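Plantazolicin methyltransferase BamL (Bacillus amyloliquefaciens subsp. plantarum, PDB 5DLY) is a probable S-adenosylmethionine-dependent N-methyltransferase of plantazolicin, caught here with S-adenosyl-L-homocysteine and a monoazolic desmethylplantazolicin analogue bound. Local coordinates at residues 8-13 / 136-141; 14-19 / 183-188. All blocks are in the same frame, centred on the assembly; numbering follows the deposited sequence.

From the N terminus, helix 2-8 gives way to helix 10-21, whose first turn takes part in contact 1 and whose later turns form contact 2. Contact 1 closes a loop from 8-13 to 136-141, the end of the loop after strand 124-130 and the start of helix 139-148 in the Rossmann-like core; contact 2 closes a longer one, from 14-19 to 183-188 at the end of helix 176-187. The segments alternate along the chain, so the two closures cross. They also touch: Asn12 and Arg13 pack on Arg187 and Ala188, and Lys137 on Ile14. Together they fasten helix 10-21 beside both bound ligands.

Contact 1. Residues 8-13 / 136-141; sequences ESEANR and FKNPIA. With SAH (S-adenosyl-L-homocysteine), chain C.
Arg13, on the first turn of helix 10-21, reaches across to the loop 136-138 that leads into helix 139-148 of the Rossmann-like methyltransferase core, and its guanidinium grips two successive backbone carbonyls. Arg13 NE donates to Phe136 O at 2.7 Å; that donor lies in the carbonyl plane, although the N-H is bent at 135°. Arg13 NH2 gives the straighter bond, 2.8 Å to Lys137 O, approaching from above that carbonyl's plane. A bend at chi3 (-60°) sets NE beside the first carbonyl. Pro139 meets the guanidinium tip to tip, its CG over one face toward the rim and its CD 3.7 Å from Arg13 NH2, while CA of Glu10 sits over the opposite face. At the group's edge NH1 makes a weak bond to Ser9 OG, and NH2 also donates to Val6 O of helix 2-8, so the buried guanidinium is met by several oxygens, which would be expected to stabilise its charge.

Glu10 and Lys137 are both extended and cross obliquely, CE of Lys137 passing 3.4 Å from Glu10 OE2. Their charged ends stay beyond salt-bridge distance, and Glu10 OE1 pairs instead with Arg7. Phe136 points its CB away from helix 10-21 and brings its ring edge to the adenine of S-adenosyl-L-homocysteine, Phe136 CE1 standing 3.6 Å from C5, so the residue whose carbonyl Arg13 holds also lines the cofactor pocket. Asn138 ND2 is taken by Glu114, and a water joins Glu10 and Asn138, donating to Glu10 OE1 and, at 2.7 Å, to Asn138 OD1.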
loop_
_atom_site.group_PDB
_atom_site.type_symbol
_atom_site.label_atom_id
_atom_site.label_comp_id
_atom_site.label_asym_id
_atom_site.label_seq_id
_atom_site.Cartn_x
_atom_site.Cartn_y
_atom_site.Cartn_z
ATOM N N GLU A 8 -1.100 -9.489 19.687
ATOM C CA GLU A 8 -1.371 -8.604 20.819
ATOM C C GLU A 8 -1.833 -7.214 20.403
ATOM O O GLU A 8 -2.433 -6.494 21.204
ATOM C CB GLU A 8 -0.163 -8.520 21.754
ATOM C CG GLU A 8 -0.012 -9.742 22.650
ATOM C CD GLU A 8 -1.245 -10.012 23.501
ATOM O OE1 GLU A 8 -1.990 -10.964 23.190
ATOM O OE2 GLU A 8 -1.485 -9.271 24.471
ATOM N N SER A 9 -1.562 -6.857 19.147
ATOM C CA SER A 9 -2.039 -5.600 18.564
ATOM C C SER A 9 -3.302 -5.785 17.713
ATOM O O SER A 9 -3.783 -4.833 17.086
ATOM C CB SER A 9 -0.929 -4.925 17.747
ATOM O OG SER A 9 -0.308 -5.823 16.843
ATOM N N GLU A 10 -3.852 -6.996 17.708
ATOM C CA GLU A 10 -5.045 -7.296 16.913
ATOM C C GLU A 10 -6.246 -6.405 17.248
ATOM O O GLU A 10 -6.922 -5.911 16.346
ATOM C CB GLU A 10 -5.408 -8.781 17.031
ATOM C CG GLU A 10 -6.560 -9.223 16.150
ATOM C CD GLU A 10 -6.867 -10.698 16.309
ATOM O OE1 GLU A 10 -6.013 -11.532 15.937
ATOM O OE2 GLU A 10 -7.965 -11.014 16.804
ATOM N N ALA A 11 -6.502 -6.187 18.536
ATOM C CA ALA A 11 -7.619 -5.345 18.959
ATOM C C ALA A 11 -7.491 -3.920 18.428
ATOM O O ALA A 11 -8.485 -3.308 18.050
ATOM C CB ALA A 11 -7.746 -5.340 20.476
ATOM N N ASN A 12 -6.265 -3.403 18.389
ATOM C CA ASN A 12 -6.022 -2.079 17.822
ATOM C C ASN A 12 -6.390 -2.031 16.344
ATOM O O ASN A 12 -7.000 -1.069 15.883
ATOM C CB ASN A 12 -4.568 -1.654 18.021
ATOM C CG ASN A 12 -4.213 -1.445 19.482
ATOM O OD1 ASN A 12 -5.064 -1.082 20.300
ATOM N ND2 ASN A 12 -2.950 -1.668 19.814
ATOM N N ARG A 13 -6.039 -3.087 15.617
ATOM C CA ARG A 13 -6.304 -3.161 14.186
ATOM C C ARG A 13 -7.799 -3.287 13.911
ATOM O O ARG A 13 -8.311 -2.670 12.974
ATOM C CB ARG A 13 -5.516 -4.310 13.542
ATOM C CG ARG A 13 -4.011 -4.107 13.572
ATOM C CD ARG A 13 -3.294 -5.036 12.604
ATOM N NE ARG A 13 -3.559 -6.434 12.938
ATOM C CZ ARG A 13 -2.924 -7.110 13.890
ATOM N NH1 ARG A 13 -1.960 -6.532 14.605
ATOM N NH2 ARG A 13 -3.252 -8.370 14.121
ATOM N N PHE A 136 -5.579 -4.900 8.659
ATOM C CA PHE A 136 -5.854 -6.330 8.511
ATOM C C PHE A 136 -5.816 -7.044 9.852
ATOM O O PHE A 136 -4.875 -6.860 10.618
ATOM C CB PHE A 136 -4.835 -6.985 7.571
ATOM C CG PHE A 136 -4.760 -6.364 6.199
ATOM C CD1 PHE A 136 -5.849 -5.695 5.647
ATOM C CD2 PHE A 136 -3.602 -6.487 5.446
ATOM C CE1 PHE A 136 -5.769 -5.129 4.378
ATOM C CE2 PHE A 136 -3.517 -5.937 4.171
ATOM C CZ PHE A 136 -4.600 -5.254 3.642
ATOM N N LYS A 137 -6.830 -7.861 10.133
ATOM C CA LYS A 137 -6.807 -8.697 11.334
ATOM C C LYS A 137 -5.601 -9.646 11.369
ATOM O O LYS A 137 -4.944 -9.812 12.406
ATOM C CB LYS A 137 -8.117 -9.485 11.459
ATOM C CG LYS A 137 -8.183 -10.379 12.695
ATOM C CD LYS A 137 -9.518 -11.109 12.787
ATOM C CE LYS A 137 -9.546 -12.064 13.977
ATOM N NZ LYS A 137 -10.858 -12.770 14.077
ATOM N N ASN A 138 -5.306 -10.252 10.222
ATOM C CA ASN A 138 -4.271 -11.269 10.108
ATOM C C ASN A 138 -3.225 -10.899 9.045
ATOM O O ASN A 138 -3.137 -11.548 7.999
ATOM C CB ASN A 138 -4.931 -12.613 9.795
ATOM C CG ASN A 138 -5.879 -13.063 10.898
ATOM O OD1 ASN A 138 -5.449 -13.284 12.031
ATOM N ND2 ASN A 138 -7.163 -13.194 10.574
ATOM N N PRO A 139 -2.409 -9.861 9.321
ATOM C CA PRO A 139 -1.465 -9.382 8.309
ATOM C C PRO A 139 -0.416 -10.401 7.862
ATOM O O PRO A 139 -0.063 -10.427 6.680
ATOM C CB PRO A 139 -0.817 -8.162 8.968
ATOM C CG PRO A 139 -1.012 -8.355 10.428
ATOM C CD PRO A 139 -2.332 -9.058 10.558
ATOM N N ILE A 140 0.089 -11.233 8.779
ATOM C CA ILE A 140 1.093 -12.231 8.396
ATOM C C ILE A 140 0.487 -13.295 7.465
ATOM O O ILE A 140 1.096 -13.657 6.453
ATOM C CB ILE A 140 1.756 -12.886 9.635
ATOM C CG1 ILE A 140 2.353 -11.810 10.555
ATOM C CG2 ILE A 140 2.826 -13.882 9.211
ATOM C CD1 ILE A 140 2.896 -12.332 11.874
ATOM N N ALA A 141 -0.722 -13.759 7.788
ATOM C CA ALA A 141 -1.441 -14.710 6.939
ATOM C C ALA A 141 -1.670 -14.136 5.544
ATOM O O ALA A 141 -1.481 -14.826 4.542
ATOM C CB ALA A 141 -2.773 -15.105 7.565
HETATM N N SAH C . -5.355 1.276 -0.899
HETATM C CA SAH C . -6.224 2.444 -0.542
HETATM C CB SAH C . -6.594 2.379 0.936
HETATM C CG SAH C . -8.061 2.767 1.142
HETATM S SD SAH C . -8.472 2.952 2.858
HETATM C C SAH C . -5.494 3.729 -0.817
HETATM O O SAH C . -4.435 3.739 -1.432
HETATM O OXT SAH C . -5.930 4.811 -0.424
HETATM C "C5'" SAH C . -8.294 1.306 3.483
HETATM C "C4'" SAH C . -9.097 0.273 2.702
HETATM O "O4'" SAH C . -8.725 -1.043 3.136
HETATM C "C3'" SAH C . -10.601 0.385 2.951
HETATM O "O3'" SAH C . -11.297 0.567 1.702
HETATM C "C2'" SAH C . -10.973 -0.918 3.648
HETATM O "O2'" SAH C . -12.280 -1.417 3.348
HETATM C "C1'" SAH C . -9.893 -1.851 3.122
HETATM N N9 SAH C . -9.667 -3.073 3.927
HETATM C C8 SAH C . -9.506 -3.146 5.266
HETATM N N7 SAH C . -9.319 -4.426 5.656
HETATM C C5 SAH C . -9.348 -5.188 4.550
HETATM C C6 SAH C . -9.217 -6.624 4.271
HETATM N N6 SAH C . -8.996 -7.474 5.292
HETATM N N1 SAH C . -9.305 -7.029 2.977
HETATM C C2 SAH C . -9.526 -6.151 1.977
HETATM N N3 SAH C . -9.655 -4.810 2.157
HETATM C C4 SAH C . -9.585 -4.294 3.413
HETATM O O HOH W 1 -6.587 -13.866 14.377
#

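Contact 2. Residues 14-19 / 183-188; sequences IQAQTW and KDQYRA. With 5D7 (prop-2-en-1-yl 2-[(1S)-1-amino-4-carbamimidamidobutyl]-1,3-thiazole-4-carboxylate), chain B; SAH (S-adenosyl-L-homocysteine), chain C.
Segments 14-19 and 183-188 bring two helices together with their axes 8.3 Å apart at closest approach and their directions 139° apart, nearer antiparallel than parallel, with Ala16 and Gln185 the nearest CA pair. At this crossing the small side chain of Ala16 meets that of Ala188, CB to CB at 3.5 Å, a tight contact.

To one side of it, Asp184 takes two donors from helix 10-21 on the same oxygen. Trp19 NE1 donates at 2.9 Å to the anti lone pair of Asp184 OD2, with the oxygen in the indole plane and a nearly linear N-H. Gln15 NE2 meets Asp184 OD2 at 2.8 Å from above the carboxylate plane, its own amide turned 79° from the carboxylate. With CG anti to the backbone N (chi1 176°), Gln15 CG lies 3.5 Å from Asp184 OD2, and the bend at chi2 turns the chain beyond it. The other oxygen, Asp184 OD1, forms a salt bridge with Arg187 NH1 (2.8 Å), so both carboxylate oxygens are engaged, which would be expected to favour the ionised form.

Gln185 connects the interface to the substrate analogue: Gln185 O accepts a hydrogen bond from NH1 of the analogue's guanidine at 2.9 Å. Gln17, its CB pointing away from segment 183-188, brings OE1 close to C8 of the S-adenosyl-L-homocysteine adenine. Helix 10-21 thus touches helix 176-187 on one face and the cofactor on another; Leu135, in the loop that follows strand 124-130, packs on Ala16, Gln17 and Gln185, and helix 23-56 touches Gln15 and Trp19 through Lys25 and Val28.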
loop_
_atom_site.group_PDB
_atom_site.type_symbol
_atom_site.label_atom_id
_atom_site.label_comp_id
_atom_site.label_asym_id
_atom_site.label_seq_id
_atom_site.Cartn_x
_atom_site.Cartn_y
_atom_site.Cartn_z
ATOM N N ILE A 14 -8.504 -4.054 14.752
ATOM C CA ILE A 14 -9.966 -4.148 14.651
ATOM C C ILE A 14 -10.608 -2.769 14.825
ATOM O O ILE A 14 -11.499 -2.401 14.064
ATOM C CB ILE A 14 -10.582 -5.144 15.670
ATOM C CG1 ILE A 14 -9.953 -6.542 15.543
ATOM C CG2 ILE A 14 -12.106 -5.172 15.540
ATOM C CD1 ILE A 14 -10.103 -7.209 14.194
ATOM N N GLN A 15 -10.129 -2.015 15.816
ATOM C CA GLN A 15 -10.611 -0.661 16.081
ATOM C C GLN A 15 -10.335 0.294 14.919
ATOM O O GLN A 15 -11.208 1.074 14.541
ATOM C CB GLN A 15 -10.018 -0.120 17.391
ATOM C CG GLN A 15 -10.381 1.326 17.721
ATOM C CD GLN A 15 -11.880 1.561 17.866
ATOM O OE1 GLN A 15 -12.641 0.643 18.178
ATOM N NE2 GLN A 15 -12.309 2.798 17.635
ATOM N N ALA A 16 -9.138 0.214 14.336
ATOM C CA ALA A 16 -8.784 1.062 13.188
ATOM C C ALA A 16 -9.729 0.796 12.013
ATOM O O ALA A 16 -10.132 1.716 11.296
ATOM C CB ALA A 16 -7.341 0.826 12.772
ATOM N N GLN A 17 -10.083 -0.474 11.832
ATOM C CA GLN A 17 -10.937 -0.890 10.731
ATOM C C GLN A 17 -12.397 -0.424 10.882
ATOM O O GLN A 17 -13.105 -0.307 9.882
ATOM C CB GLN A 17 -10.809 -2.410 10.495
ATOM C CG GLN A 17 -11.804 -3.026 9.515
ATOM C CD GLN A 17 -11.730 -2.470 8.107
ATOM O OE1 GLN A 17 -10.755 -1.815 7.709
ATOM N NE2 GLN A 17 -12.782 -2.719 7.335
ATOM N N THR A 18 -12.832 -0.107 12.107
ATOM C CA THR A 18 -14.176 0.479 12.272
ATOM C C THR A 18 -14.370 1.763 11.457
ATOM O O THR A 18 -15.487 2.082 11.053
ATOM C CB THR A 18 -14.574 0.733 13.747
ATOM O OG1 THR A 18 -13.726 1.732 14.327
ATOM C CG2 THR A 18 -14.517 -0.552 14.555
ATOM N N TRP A 19 -13.279 2.477 11.178
ATOM C CA TRP A 19 -13.345 3.700 10.383
ATOM C C TRP A 19 -13.634 3.473 8.889
ATOM O O TRP A 19 -13.832 4.424 8.139
ATOM C CB TRP A 19 -12.072 4.534 10.608
ATOM C CG TRP A 19 -12.013 5.066 12.000
ATOM C CD1 TRP A 19 -11.440 4.469 13.084
ATOM C CD2 TRP A 19 -12.595 6.289 12.472
ATOM N NE1 TRP A 19 -11.615 5.259 14.207
ATOM C CE2 TRP A 19 -12.317 6.380 13.853
ATOM C CE3 TRP A 19 -13.308 7.329 11.852
ATOM C CZ2 TRP A 19 -12.737 7.471 14.635
ATOM C CZ3 TRP A 19 -13.727 8.406 12.626
ATOM C CH2 TRP A 19 -13.434 8.469 14.004
ATOM N N LYS A 183 -5.646 8.919 15.572
ATOM C CA LYS A 183 -5.147 8.226 16.764
ATOM C C LYS A 183 -5.355 6.717 16.634
ATOM O O LYS A 183 -4.425 5.936 16.868
ATOM C CB LYS A 183 -5.822 8.738 18.044
ATOM C CG LYS A 183 -5.316 10.077 18.556
ATOM C CD LYS A 183 -5.947 10.360 19.912
ATOM C CE LYS A 183 -5.880 11.830 20.279
ATOM N NZ LYS A 183 -6.867 12.132 21.359
ATOM N N ASP A 184 -6.575 6.309 16.274
ATOM C CA ASP A 184 -6.869 4.895 16.049
ATOM C C ASP A 184 -6.015 4.289 14.925
ATOM O O ASP A 184 -5.526 3.163 15.054
ATOM C CB ASP A 184 -8.351 4.679 15.746
ATOM C CG ASP A 184 -9.229 4.733 16.985
ATOM O OD1 ASP A 184 -8.701 4.753 18.126
ATOM O OD2 ASP A 184 -10.457 4.730 16.804
ATOM N N GLN A 185 -5.818 5.041 13.843
ATOM C CA GLN A 185 -5.013 4.536 12.721
ATOM C C GLN A 185 -3.551 4.309 13.126
ATOM O O GLN A 185 -2.978 3.255 12.834
ATOM C CB GLN A 185 -5.103 5.448 11.489
ATOM C CG GLN A 185 -6.493 5.600 10.877
ATOM C CD GLN A 185 -7.236 4.276 10.734
ATOM O OE1 GLN A 185 -8.357 4.109 11.230
ATOM N NE2 GLN A 185 -6.607 3.326 10.070
ATOM N N TYR A 186 -2.940 5.298 13.778
ATOM C CA TYR A 186 -1.549 5.158 14.209
ATOM C C TYR A 186 -1.345 4.090 15.276
ATOM O O TYR A 186 -0.346 3.380 15.237
ATOM C CB TYR A 186 -0.939 6.501 14.640
ATOM C CG TYR A 186 -0.572 7.383 13.467
ATOM C CD1 TYR A 186 0.660 7.249 12.820
ATOM C CD2 TYR A 186 -1.467 8.344 12.990
ATOM C CE1 TYR A 186 0.991 8.059 11.739
ATOM C CE2 TYR A 186 -1.152 9.147 11.905
ATOM C CZ TYR A 186 0.073 9.001 11.282
ATOM O OH TYR A 186 0.369 9.811 10.210
ATOM N N ARG A 187 -2.298 3.962 16.204
ATOM C CA ARG A 187 -2.214 2.948 17.260
ATOM C C ARG A 187 -2.217 1.523 16.684
ATOM O O ARG A 187 -1.593 0.619 17.244
ATOM C CB ARG A 187 -3.366 3.116 18.264
ATOM C CG ARG A 187 -3.100 2.495 19.633
ATOM C CD ARG A 187 -4.341 2.435 20.523
ATOM N NE ARG A 187 -5.004 3.733 20.685
ATOM C CZ ARG A 187 -6.200 4.036 20.183
ATOM N NH1 ARG A 187 -6.888 3.126 19.500
ATOM N NH2 ARG A 187 -6.716 5.246 20.373
ATOM N N ALA A 188 -2.896 1.340 15.551
ATOM C CA ALA A 188 -2.958 0.037 14.886
ATOM C C ALA A 188 -1.716 -0.262 14.052
ATOM O O ALA A 188 -1.531 -1.391 13.596
ATOM C CB ALA A 188 -4.199 -0.044 14.008
HETATM O O9 5D7 B . -1.312 8.083 4.798
HETATM C C6 5D7 B . -1.909 8.573 5.745
HETATM O O7 5D7 B . -1.430 9.773 6.386
HETATM C C8 5D7 B . -0.178 10.367 6.033
HETATM C C2 5D7 B . -3.166 7.978 6.258
HETATM N N3 5D7 B . -3.816 6.981 5.600
HETATM C C4 5D7 B . -4.945 6.554 6.184
HETATM S S5 5D7 B . -5.211 7.476 7.629
HETATM C C1 5D7 B . -3.783 8.425 7.435
HETATM C CA 5D7 B . -5.908 5.512 5.769
HETATM N N 5D7 B . -5.557 5.102 4.415
HETATM C CB 5D7 B . -5.900 4.308 6.721
HETATM C CG 5D7 B . -4.520 3.824 7.181
HETATM C CD 5D7 B . -4.581 2.329 7.451
HETATM N NE 5D7 B . -3.311 1.894 8.019
HETATM C CZ 5D7 B . -2.935 1.880 9.300
HETATM N NH2 5D7 B . -1.784 1.471 9.612
HETATM N NH1 5D7 B . -3.737 2.252 10.215
HETATM C C3 5D7 B . 0.052 11.554 6.933
HETATM C C5 5D7 B . 0.678 12.629 6.494
HETATM N N SAH C . -5.355 1.276 -0.899
HETATM C CA SAH C . -6.224 2.444 -0.542
HETATM C CB SAH C . -6.594 2.379 0.936
HETATM C CG SAH C . -8.061 2.767 1.142
HETATM S SD SAH C . -8.472 2.952 2.858
HETATM C C SAH C . -5.494 3.729 -0.817
HETATM O O SAH C . -4.435 3.739 -1.432
HETATM O OXT SAH C . -5.930 4.811 -0.424
HETATM C "C5'" SAH C . -8.294 1.306 3.483
HETATM C "C4'" SAH C . -9.097 0.273 2.702
HETATM O "O4'" SAH C . -8.725 -1.043 3.136
HETATM C "C3'" SAH C . -10.601 0.385 2.951
HETATM O "O3'" SAH C . -11.297 0.567 1.702
HETATM C "C2'" SAH C . -10.973 -0.918 3.648
HETATM O "O2'" SAH C . -12.280 -1.417 3.348
HETATM C "C1'" SAH C . -9.893 -1.851 3.122
HETATM N N9 SAH C . -9.667 -3.073 3.927
HETATM C C8 SAH C . -9.506 -3.146 5.266
HETATM N N7 SAH C . -9.319 -4.426 5.656
HETATM C C5 SAH C . -9.348 -5.188 4.550
HETATM C C6 SAH C . -9.217 -6.624 4.271
HETATM N N6 SAH C . -8.996 -7.474 5.292
HETATM N N1 SAH C . -9.305 -7.029 2.977
HETATM C C2 SAH C . -9.526 -6.151 1.977
HETATM N N3 SAH C . -9.655 -4.810 2.157
HETATM C C4 SAH C . -9.585 -4.294 3.413
#